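Local coordinates for protein dipeptide Epimerase (Enterococcus faecalis V583, PDB 3JVA) that belongs to the mandelate racemase/muconate lactonizing enzyme family of the enolase superfamily and binds magnesium in a barrel-type C-terminal domain, at residues A175-V180 and I184-D189. Numbering follows the deposited sequence.
Sequences AIREAV and IKLRLD. With MG (magnesium ion), chain O.
Arg-177 reaches from the last turns of helix 166-180 to the residue just before strand 185-189, where it binds the carbonyl of Ile-184. Its NH1 lies 2.7 Å from Ile-184 O, with a nearly straight N-H...O angle of 173°; the oxygen sits in the guanidinium plane and the donor in the carbonyl plane. NH2 adds a weak bond to the same oxygen. The side chain gets there by leaving with CG anti to the backbone N (chi1 179°) and then bending at chi2 and chi3, which curls the guanidinium toward the strand. Leu-186 lies against one face of that group, its CD1 3.2 Å from Arg-177 NH2 and displaced toward the rim. Further bonds to the carbonyls of Gly-181, Tyr-209 and Gln-210 fix the rotation of the guanidinium, and a water accepts from Leu-186 N and, weakly, from NH2. The other methyl of Leu-186, CD2, meets Ile-176 CG2 at 3.8 Å, so this leucine packs on two successive helix residues. At the turn, Val-180 crosses Ile-184 at about a right angle, its CG2 3.8 Å from Ile-184 CB. Ala-147 of helix 140-152 touches both Ile-176 and Val-180. At the far end of the strand, Asp-189 OD2 binds magnesium at 2.1 Å, together with Glu-215, Asp-240 and three waters. Helix-on-strand packing of this kind belongs to the beta-alpha-beta unit 157-161, 166-180, 185-189 of the enolase-superfamily barrel, with the metal ligands at the C-terminal ends of the strands.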
ATOM      1  N   ALA B 175      24.741  32.771 -20.465  1.00 27.90           N
ATOM      2  CA  ALA B 175      24.797  33.930 -21.354  1.00 27.07           C
ATOM      3  C   ALA B 175      23.480  34.699 -21.358  1.00 27.57           C
ATOM      4  O   ALA B 175      23.456  35.927 -21.270  1.00 26.00           O
ATOM      5  CB  ALA B 175      25.145  33.481 -22.770  1.00 26.81           C
ATOM      6  N   ILE B 176      22.376  33.973 -21.461  1.00 27.59           N
ATOM      7  CA  ILE B 176      21.070  34.612 -21.477  1.00 27.44           C
ATOM      8  C   ILE B 176      20.807  35.363 -20.178  1.00 28.13           C
ATOM      9  O   ILE B 176      20.435  36.540 -20.200  1.00 29.72           O
ATOM     10  CB  ILE B 176      19.956  33.565 -21.714  1.00 26.99           C
ATOM     11  CG1 ILE B 176      20.124  32.957 -23.109  1.00 29.53           C
ATOM     12  CG2 ILE B 176      18.590  34.210 -21.565  1.00 26.37           C
ATOM     13  CD1 ILE B 176      19.185  31.798 -23.408  1.00 30.46           C
ATOM     14  N   ARG B 177      21.012  34.692 -19.048  1.00 29.91           N
ATOM     15  CA  ARG B 177      20.778  35.315 -17.751  1.00 30.94           C
ATOM     16  C   ARG B 177      21.595  36.588 -17.558  1.00 31.19           C
ATOM     17  O   ARG B 177      21.060  37.616 -17.146  1.00 31.60           O
ATOM     18  CB  ARG B 177      21.083  34.333 -16.612  1.00 29.17           C
ATOM     19  CG  ARG B 177      20.875  34.926 -15.220  1.00 28.70           C
ATOM     20  CD  ARG B 177      19.452  35.436 -15.043  1.00 27.81           C
ATOM     21  NE  ARG B 177      18.489  34.352 -14.873  1.00 28.29           N
ATOM     22  CZ  ARG B 177      17.181  34.480 -15.065  1.00 28.12           C
ATOM     23  NH1 ARG B 177      16.676  35.645 -15.447  1.00 27.86           N
ATOM     24  NH2 ARG B 177      16.371  33.450 -14.852  1.00 27.36           N
ATOM     25  N   GLU B 178      22.887  36.522 -17.852  1.00 32.03           N
ATOM     26  CA  GLU B 178      23.743  37.691 -17.681  1.00 33.07           C
ATOM     27  C   GLU B 178      23.347  38.818 -18.623  1.00 32.02           C
ATOM     28  O   GLU B 178      23.520  39.992 -18.302  1.00 30.78           O
ATOM     29  CB  GLU B 178      25.212  37.316 -17.902  1.00 36.71           C
ATOM     30  CG  GLU B 178      25.482  36.569 -19.195  1.00 42.72           C
ATOM     31  CD  GLU B 178      26.912  36.063 -19.285  1.00 46.46           C
ATOM     32  OE1 GLU B 178      27.377  35.432 -18.308  1.00 48.99           O
ATOM     33  OE2 GLU B 178      27.566  36.287 -20.329  1.00 46.92           O
ATOM     34  N   ALA B 179      22.799  38.461 -19.780  1.00 30.64           N
ATOM     35  CA  ALA B 179      22.397  39.465 -20.752  1.00 28.90           C
ATOM     36  C   ALA B 179      21.133  40.225 -20.363  1.00 29.14           C
ATOM     37  O   ALA B 179      21.071  41.445 -20.520  1.00 29.03           O
ATOM     38  CB  ALA B 179      22.212  38.819 -22.121  1.00 30.85           C
ATOM     39  N   VAL B 180      20.132  39.521 -19.837  1.00 27.00           N
ATOM     40  CA  VAL B 180      18.872  40.169 -19.487  1.00 26.60           C
ATOM     41  C   VAL B 180      18.564  40.386 -18.004  1.00 25.82           C
ATOM     42  O   VAL B 180      17.580  41.033 -17.666  1.00 26.19           O
ATOM     43  CB  VAL B 180      17.685  39.405 -20.118  1.00 26.66           C
ATOM     44  CG1 VAL B 180      17.931  39.217 -21.616  1.00 27.22           C
ATOM     45  CG2 VAL B 180      17.505  38.058 -19.428  1.00 27.28           C
ATOM     46  N   ILE B 184      13.736  38.469 -15.503  1.00 29.33           N
ATOM     47  CA  ILE B 184      13.142  37.770 -16.638  1.00 27.62           C
ATOM     48  C   ILE B 184      13.047  36.286 -16.290  1.00 27.86           C
ATOM     49  O   ILE B 184      14.017  35.685 -15.824  1.00 27.64           O
ATOM     50  CB  ILE B 184      14.001  37.938 -17.921  1.00 27.15           C
ATOM     51  CG1 ILE B 184      14.108  39.420 -18.293  1.00 27.37           C
ATOM     52  CG2 ILE B 184      13.384  37.153 -19.077  1.00 26.19           C
ATOM     53  CD1 ILE B 184      12.777  40.096 -18.571  1.00 28.31           C
ATOM     54  N   LYS B 185      11.874  35.701 -16.502  1.00 25.39           N
ATOM     55  CA  LYS B 185      11.685  34.289 -16.201  1.00 25.51           C
ATOM     56  C   LYS B 185      12.245  33.414 -17.306  1.00 24.11           C
ATOM     57  O   LYS B 185      12.102  33.720 -18.495  1.00 24.01           O
ATOM     58  CB  LYS B 185      10.197  33.990 -15.980  1.00 26.92           C
ATOM     59  CG  LYS B 185       9.667  34.538 -14.660  1.00 29.51           C
ATOM     60  CD  LYS B 185       8.164  34.337 -14.509  1.00 34.66           C
ATOM     61  CE  LYS B 185       7.388  35.169 -15.517  1.00 35.15           C
ATOM     62  NZ  LYS B 185       5.916  35.087 -15.292  1.00 38.62           N
ATOM     63  N   LEU B 186      12.899  32.331 -16.910  1.00 23.27           N
ATOM     64  CA  LEU B 186      13.488  31.405 -17.866  1.00 23.28           C
ATOM     65  C   LEU B 186      12.874  30.026 -17.705  1.00 23.21           C
ATOM     66  O   LEU B 186      12.985  29.413 -16.645  1.00 24.68           O
ATOM     67  CB  LEU B 186      15.005  31.315 -17.662  1.00 25.75           C
ATOM     68  CG  LEU B 186      15.830  32.563 -17.984  1.00 28.17           C
ATOM     69  CD1 LEU B 186      17.292  32.308 -17.641  1.00 30.33           C
ATOM     70  CD2 LEU B 186      15.688  32.902 -19.463  1.00 29.79           C
ATOM     71  N   ARG B 187      12.206  29.560 -18.758  1.00 23.47           N
ATOM     72  CA  ARG B 187      11.579  28.237 -18.768  1.00 24.48           C
ATOM     73  C   ARG B 187      12.414  27.319 -19.632  1.00 25.08           C
ATOM     74  O   ARG B 187      12.720  27.651 -20.779  1.00 25.23           O
ATOM     75  CB  ARG B 187      10.176  28.303 -19.373  1.00 25.63           C
ATOM     76  CG  ARG B 187       9.200  29.067 -18.551  1.00 28.26           C
ATOM     77  CD  ARG B 187       7.845  29.174 -19.224  1.00 24.32           C
ATOM     78  NE  ARG B 187       6.949  29.941 -18.370  1.00 25.38           N
ATOM     79  CZ  ARG B 187       5.879  30.595 -18.794  1.00 24.19           C
ATOM     80  NH1 ARG B 187       5.551  30.583 -20.079  1.00 23.99           N
ATOM     81  NH2 ARG B 187       5.146  31.275 -17.926  1.00 28.32           N
ATOM     82  N   LEU B 188      12.763  26.153 -19.103  1.00 23.40           N
ATOM     83  CA  LEU B 188      13.559  25.211 -19.866  1.00 21.96           C
ATOM     84  C   LEU B 188      12.720  24.004 -20.253  1.00 23.20           C
ATOM     85  O   LEU B 188      11.834  23.595 -19.508  1.00 22.80           O
ATOM     86  CB  LEU B 188      14.756  24.735 -19.040  1.00 22.35           C
ATOM     87  CG  LEU B 188      15.575  25.830 -18.353  1.00 22.22           C
ATOM     88  CD1 LEU B 188      16.803  25.201 -17.721  1.00 23.29           C
ATOM     89  CD2 LEU B 188      15.968  26.907 -19.365  1.00 22.94           C
ATOM     90  N   ASP B 189      12.982  23.459 -21.434  1.00 22.19           N
ATOM     91  CA  ASP B 189      12.279  22.260 -21.868  1.00 23.41           C
ATOM     92  C   ASP B 189      13.370  21.235 -22.110  1.00 22.45           C
ATOM     93  O   ASP B 189      14.142  21.367 -23.059  1.00 22.66           O
ATOM     94  CB  ASP B 189      11.501  22.497 -23.163  1.00 23.26           C
ATOM     95  CG  ASP B 189      10.547  21.362 -23.468  1.00 26.25           C
ATOM     96  OD1 ASP B 189      10.891  20.207 -23.135  1.00 23.30           O
ATOM     97  OD2 ASP B 189       9.462  21.622 -24.033  1.00 23.06           O
TER
HETATM   98 MG    MG O 358       7.626  20.652 -24.104  1.00 20.74          MG
HETATM   99  O   HOH W   1      13.447  32.349 -13.932  1.00 21.88           O
HETATM  100  O   HOH W   2       8.494  19.003 -23.197  1.00 23.68           O
HETATM  101  O   HOH W   3       8.058  19.768 -25.906  1.00 24.42           O
HETATM  102  O   HOH W   4       6.907  22.218 -25.388  1.00 23.66           O